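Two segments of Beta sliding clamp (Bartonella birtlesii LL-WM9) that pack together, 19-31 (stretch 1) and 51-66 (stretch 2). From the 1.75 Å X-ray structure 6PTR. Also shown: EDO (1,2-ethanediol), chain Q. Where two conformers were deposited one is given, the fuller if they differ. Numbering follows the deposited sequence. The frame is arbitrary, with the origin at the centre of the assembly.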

# COMPACT_ATOMS: atom_id res chain seq x y z
N PHE C 19 -20.49 11.03 -4.43
CA PHE C 19 -19.28 10.29 -4.11
C PHE C 19 -19.01 10.30 -2.61
O PHE C 19 -18.67 9.26 -2.03
N LYS C 20 -19.15 11.47 -1.98
CA LYS C 20 -18.95 11.57 -0.55
C LYS C 20 -19.92 10.69 0.21
O LYS C 20 -19.52 9.95 1.13
N SER C 21 -21.21 10.73 -0.15
CA SER C 21 -22.20 9.93 0.55
C SER C 21 -21.98 8.45 0.31
O SER C 21 -22.00 7.64 1.26
N LEU C 22 -21.74 8.06 -0.94
CA LEU C 22 -21.44 6.67 -1.26
C LEU C 22 -20.22 6.19 -0.50
O LEU C 22 -20.17 5.04 -0.06
N GLY C 23 -19.20 7.04 -0.35
CA GLY C 23 -18.02 6.64 0.38
C GLY C 23 -18.33 6.29 1.82
O GLY C 23 -17.69 5.41 2.40
N ARG C 24 -19.34 6.95 2.40
CA ARG C 24 -19.69 6.69 3.78
C ARG C 24 -20.41 5.36 3.96
O ARG C 24 -20.37 4.80 5.06
N VAL C 25 -21.08 4.84 2.93
CA VAL C 25 -21.91 3.66 3.15
C VAL C 25 -21.26 2.40 2.59
O VAL C 25 -21.39 1.31 3.17
N HIS C 26 -20.52 2.54 1.49
CA HIS C 26 -20.10 1.36 0.74
C HIS C 26 -19.13 0.49 1.52
O HIS C 26 -19.10 -0.73 1.31
N ARG C 27 -18.33 1.06 2.43
CA ARG C 27 -17.32 0.26 3.10
C ARG C 27 -17.90 -0.75 4.08
O ARG C 27 -17.16 -1.60 4.58
N VAL C 28 -19.20 -0.69 4.36
CA VAL C 28 -19.85 -1.67 5.22
C VAL C 28 -19.98 -3.00 4.50
O VAL C 28 -19.98 -4.07 5.13
N VAL C 29 -20.04 -2.96 3.17
CA VAL C 29 -20.12 -4.17 2.38
C VAL C 29 -18.84 -4.97 2.53
O VAL C 29 -17.73 -4.43 2.43
N GLU C 30 -18.97 -6.26 2.80
CA GLU C 30 -17.81 -7.13 2.87
C GLU C 30 -17.43 -7.56 1.45
O GLU C 30 -18.29 -7.93 0.65
N ARG C 31 -16.13 -7.48 1.14
CA ARG C 31 -15.67 -7.93 -0.17
C ARG C 31 -15.70 -9.45 -0.26
O ARG C 31 -16.02 -10.01 -1.32
N GLN C 51 -31.60 8.40 -0.24
CA GLN C 51 -30.99 7.66 0.86
C GLN C 51 -30.18 6.52 0.28
O GLN C 51 -30.66 5.80 -0.60
N LEU C 52 -28.94 6.38 0.76
CA LEU C 52 -28.09 5.23 0.46
C LEU C 52 -28.07 4.34 1.69
O LEU C 52 -27.93 4.83 2.81
N LYS C 53 -28.21 3.02 1.50
CA LYS C 53 -28.20 2.09 2.62
C LYS C 53 -27.30 0.91 2.26
O LYS C 53 -27.38 0.41 1.14
N ALA C 54 -26.45 0.48 3.20
CA ALA C 54 -25.69 -0.75 3.02
C ALA C 54 -25.75 -1.53 4.33
O ALA C 54 -25.93 -0.93 5.39
N THR C 55 -25.57 -2.85 4.26
CA THR C 55 -25.67 -3.66 5.47
C THR C 55 -24.87 -4.93 5.26
O THR C 55 -24.68 -5.38 4.13
N ASP C 56 -24.36 -5.49 6.35
CA ASP C 56 -23.88 -6.86 6.33
C ASP C 56 -24.72 -7.77 7.22
O ASP C 56 -24.28 -8.87 7.57
N LEU C 57 -25.92 -7.32 7.59
CA LEU C 57 -26.90 -7.97 8.47
C LEU C 57 -26.58 -7.77 9.95
O LEU C 57 -27.48 -7.90 10.79
N ASP C 58 -25.34 -7.45 10.29
CA ASP C 58 -25.00 -7.11 11.68
C ASP C 58 -24.94 -5.60 11.90
O ASP C 58 -25.33 -5.11 12.96
N LEU C 59 -24.47 -4.88 10.90
CA LEU C 59 -24.32 -3.44 10.92
C LEU C 59 -25.01 -2.88 9.68
O LEU C 59 -24.83 -3.40 8.58
N GLU C 60 -25.77 -1.82 9.87
CA GLU C 60 -26.42 -1.11 8.76
C GLU C 60 -26.03 0.35 8.83
O GLU C 60 -25.96 0.92 9.91
N VAL C 61 -25.77 0.97 7.67
CA VAL C 61 -25.46 2.39 7.60
C VAL C 61 -26.36 3.03 6.55
O VAL C 61 -26.58 2.44 5.49
N THR C 62 -26.88 4.20 6.86
CA THR C 62 -27.63 4.98 5.88
C THR C 62 -27.08 6.39 5.85
O THR C 62 -26.66 6.92 6.88
N GLU C 63 -27.07 6.99 4.67
CA GLU C 63 -26.81 8.42 4.57
C GLU C 63 -27.79 8.99 3.57
O GLU C 63 -28.11 8.33 2.58
N SER C 64 -28.25 10.20 3.82
CA SER C 64 -29.25 10.80 2.97
C SER C 64 -28.79 12.19 2.58
O SER C 64 -28.08 12.85 3.34
N PHE C 65 -29.21 12.63 1.39
CA PHE C 65 -28.96 14.01 1.00
C PHE C 65 -30.12 14.53 0.15
O PHE C 65 -30.83 13.77 -0.51
N THR C 66 -30.25 15.85 0.15
CA THR C 66 -31.34 16.55 -0.53
C THR C 66 -31.07 16.64 -2.02
O THR C 66 -30.00 17.08 -2.44

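The helix from Phe 19 onward and the type I turn from His 26 to Val 29 lie against one face of the hairpin formed by strands 51-55 and 59-66, and alternation along the strands directs Leu 52, Ala 54, Leu 59, Val 61, Glu 63 and Phe 65 toward them. At the centre are Val 25 and Val 28. Val 25 (m) places CG2 4.0 Å from Leu 52 CB and CG1 4.3 Å from Val 61 CG1. The backbone also comes close here, with Val 25 O 3.4 Å from Ala 54 CB. Val 28 (t), the most extensively covered residue, brings CG2 to 3.3 Å from Val 61 CG2 (Val 61 is t) and 4.1 Å from Leu 59 CD2. Val 29 (t) points sideways, yet its CG2 reaches 4.1 Å from Ala 54 CB. Toward the start of stretch 1, Leu 52 (m, t) extends CD1 to 3.5 Å from Leu 22 N.

Beyond this apolar centre the contact turns polar. Ser 21 (m) donates from OG to OE1 of Glu 63 (t, t) at 2.7 Å, while NH1 of Arg 24 (m, t, t) forms a long salt bridge, 3.7 Å, with the same Glu 63 OE1. Phe 65 (p) flanks the serine, Phe 65 CD1 lying 3.6 Å from Ser 21 OG. At the other end, a water accepts weakly from Glu 30 N (3.4 Å) and donates to Thr 55 O (3.0 Å), bridging the stretches. A 1,2-ethanediol, probably from the crystallisation liquor, donates a weak hydrogen bond from EDO O1 to Leu 57 O (3.3 Å), touching stretch 2 alone.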

# COMPACT_ATOMS: atom_id res chain seq x y z
CB PHE C 19 -18.11 10.91 -4.87
CG PHE C 19 -16.83 10.14 -4.77
CD1 PHE C 19 -16.77 8.81 -5.17
CD2 PHE C 19 -15.69 10.74 -4.28
CE1 PHE C 19 -15.57 8.10 -5.09
CE2 PHE C 19 -14.49 10.04 -4.19
CZ PHE C 19 -14.44 8.71 -4.60
CB LYS C 20 -19.08 13.02 -0.09
CG LYS C 20 -18.74 13.20 1.39
CD LYS C 20 -18.67 14.66 1.80
CE LYS C 20 -18.15 14.82 3.23
NZ LYS C 20 -16.69 14.54 3.35
CB SER C 21 -23.62 10.35 0.13
OG SER C 21 -23.85 11.73 0.41
CB LEU C 22 -21.23 6.50 -2.76
CG LEU C 22 -21.16 5.09 -3.34
CD1 LEU C 22 -22.40 4.28 -2.97
CD2 LEU C 22 -21.00 5.18 -4.85
CB ARG C 24 -20.54 7.84 4.33
CG ARG C 24 -19.71 9.11 4.61
CD ARG C 24 -20.58 10.31 5.02
NE ARG C 24 -19.81 11.46 5.47
CZ ARG C 24 -20.35 12.61 5.86
NH1 ARG C 24 -21.67 12.76 5.84
NH2 ARG C 24 -19.58 13.60 6.27
CB VAL C 25 -23.33 3.84 2.57
CG1 VAL C 25 -23.95 5.12 3.09
CG2 VAL C 25 -23.28 3.84 1.07
CB HIS C 26 -19.48 1.78 -0.61
CG HIS C 26 -18.03 2.11 -0.56
ND1 HIS C 26 -17.54 3.30 -0.06
CD2 HIS C 26 -16.94 1.41 -0.97
CE1 HIS C 26 -16.22 3.31 -0.14
NE2 HIS C 26 -15.83 2.17 -0.69
CB ARG C 27 -16.29 1.15 3.81
CG ARG C 27 -16.70 2.60 4.07
CD ARG C 27 -15.52 3.40 4.68
NE ARG C 27 -15.96 4.53 5.51
CZ ARG C 27 -15.73 5.81 5.23
NH1 ARG C 27 -15.06 6.15 4.13
NH2 ARG C 27 -16.17 6.76 6.05
CB VAL C 28 -21.21 -1.09 5.67
CG1 VAL C 28 -22.18 -2.18 6.09
CG2 VAL C 28 -20.95 -0.14 6.80
CB VAL C 29 -20.41 -3.82 0.92
CG1 VAL C 29 -20.32 -5.06 0.05
CG2 VAL C 29 -21.77 -3.15 0.81
CB GLU C 30 -18.10 -8.35 3.74
CG GLU C 30 -16.89 -8.91 4.49
CD GLU C 30 -16.49 -8.06 5.69
OE1 GLU C 30 -15.28 -7.76 5.82
OE2 GLU C 30 -17.36 -7.71 6.51
CB ARG C 31 -14.26 -7.41 -0.45
CG ARG C 31 -14.20 -5.91 -0.77
CD ARG C 31 -12.82 -5.54 -1.27
NE ARG C 31 -12.54 -4.11 -1.19
CZ ARG C 31 -12.73 -3.25 -2.19
NH1 ARG C 31 -13.21 -3.68 -3.35
NH2 ARG C 31 -12.44 -1.96 -2.02
CB GLN C 51 -32.03 7.11 1.83
CG GLN C 51 -31.37 6.48 3.06
CD GLN C 51 -32.35 5.75 3.94
OE1 GLN C 51 -32.81 6.29 4.94
NE2 GLN C 51 -32.66 4.51 3.58
CB LEU C 52 -26.66 5.68 0.12
CG LEU C 52 -26.56 6.71 -1.01
CD1 LEU C 52 -25.13 7.11 -1.26
CD2 LEU C 52 -27.23 6.17 -2.28
CB LYS C 53 -29.62 1.59 2.93
CG LYS C 53 -29.74 0.64 4.13
CD LYS C 53 -31.18 0.08 4.32
CE LYS C 53 -32.13 1.09 4.92
NZ LYS C 53 -33.43 0.43 5.28
CB ALA C 54 -24.22 -0.49 2.64
CB THR C 55 -27.13 -4.03 5.83
OG1 THR C 55 -27.15 -4.73 7.09
CG2 THR C 55 -27.73 -4.94 4.78
CB ASP C 56 -22.40 -6.92 6.72
CG ASP C 56 -22.15 -6.55 8.17
OD1 ASP C 56 -23.10 -6.37 8.95
OD2 ASP C 56 -20.95 -6.45 8.53
CB LEU C 57 -27.05 -9.47 8.18
CG LEU C 57 -27.52 -9.81 6.76
CD1 LEU C 57 -27.66 -11.32 6.60
CD2 LEU C 57 -28.82 -9.10 6.45
CB ASP C 58 -23.65 -7.71 12.08
CG ASP C 58 -23.68 -9.22 12.11
OD1 ASP C 58 -24.76 -9.78 12.38
OD2 ASP C 58 -22.62 -9.85 11.87
CB LEU C 59 -22.83 -3.04 10.90
CG LEU C 59 -22.47 -1.55 10.83
CD1 LEU C 59 -23.01 -0.81 12.05
CD2 LEU C 59 -20.93 -1.41 10.73
CB GLU C 60 -27.94 -1.24 8.86
CG GLU C 60 -28.75 -0.49 7.81
CD GLU C 60 -30.21 -0.42 8.19
OE1 GLU C 60 -30.60 0.50 8.94
OE2 GLU C 60 -30.97 -1.33 7.78
CB VAL C 61 -23.98 2.64 7.26
CG1 VAL C 61 -23.65 4.13 7.27
CG2 VAL C 61 -23.10 1.91 8.26
CB THR C 62 -29.11 5.02 6.19
OG1 THR C 62 -29.32 5.74 7.42
CG2 THR C 62 -29.69 3.60 6.32
CB GLU C 63 -25.40 8.77 4.12
CG GLU C 63 -25.18 10.29 4.33
CD GLU C 63 -23.98 10.79 3.65
OE1 GLU C 63 -23.99 11.93 3.14
OE2 GLU C 63 -23.01 10.02 3.60
CB SER C 64 -30.59 10.90 3.68
OG SER C 64 -30.86 9.66 4.32
CB PHE C 65 -27.63 14.17 0.23
CG PHE C 65 -27.49 13.30 -0.99
CD1 PHE C 65 -27.17 11.96 -0.88
CD2 PHE C 65 -27.66 13.84 -2.26
CE1 PHE C 65 -27.03 11.16 -2.01
CE2 PHE C 65 -27.50 13.05 -3.40
CZ PHE C 65 -27.18 11.71 -3.27
CB THR C 66 -31.50 17.94 0.08
OG1 THR C 66 -31.98 17.82 1.43
CG2 THR C 66 -32.46 18.78 -0.77
C1 EDO Q . -28.72 -4.19 12.26
O1 EDO Q . -29.12 -5.55 12.47
C2 EDO Q . -29.47 -3.65 11.04
O2 EDO Q . -30.67 -2.99 11.45
O HOH W 1 -22.31 -6.73 2.98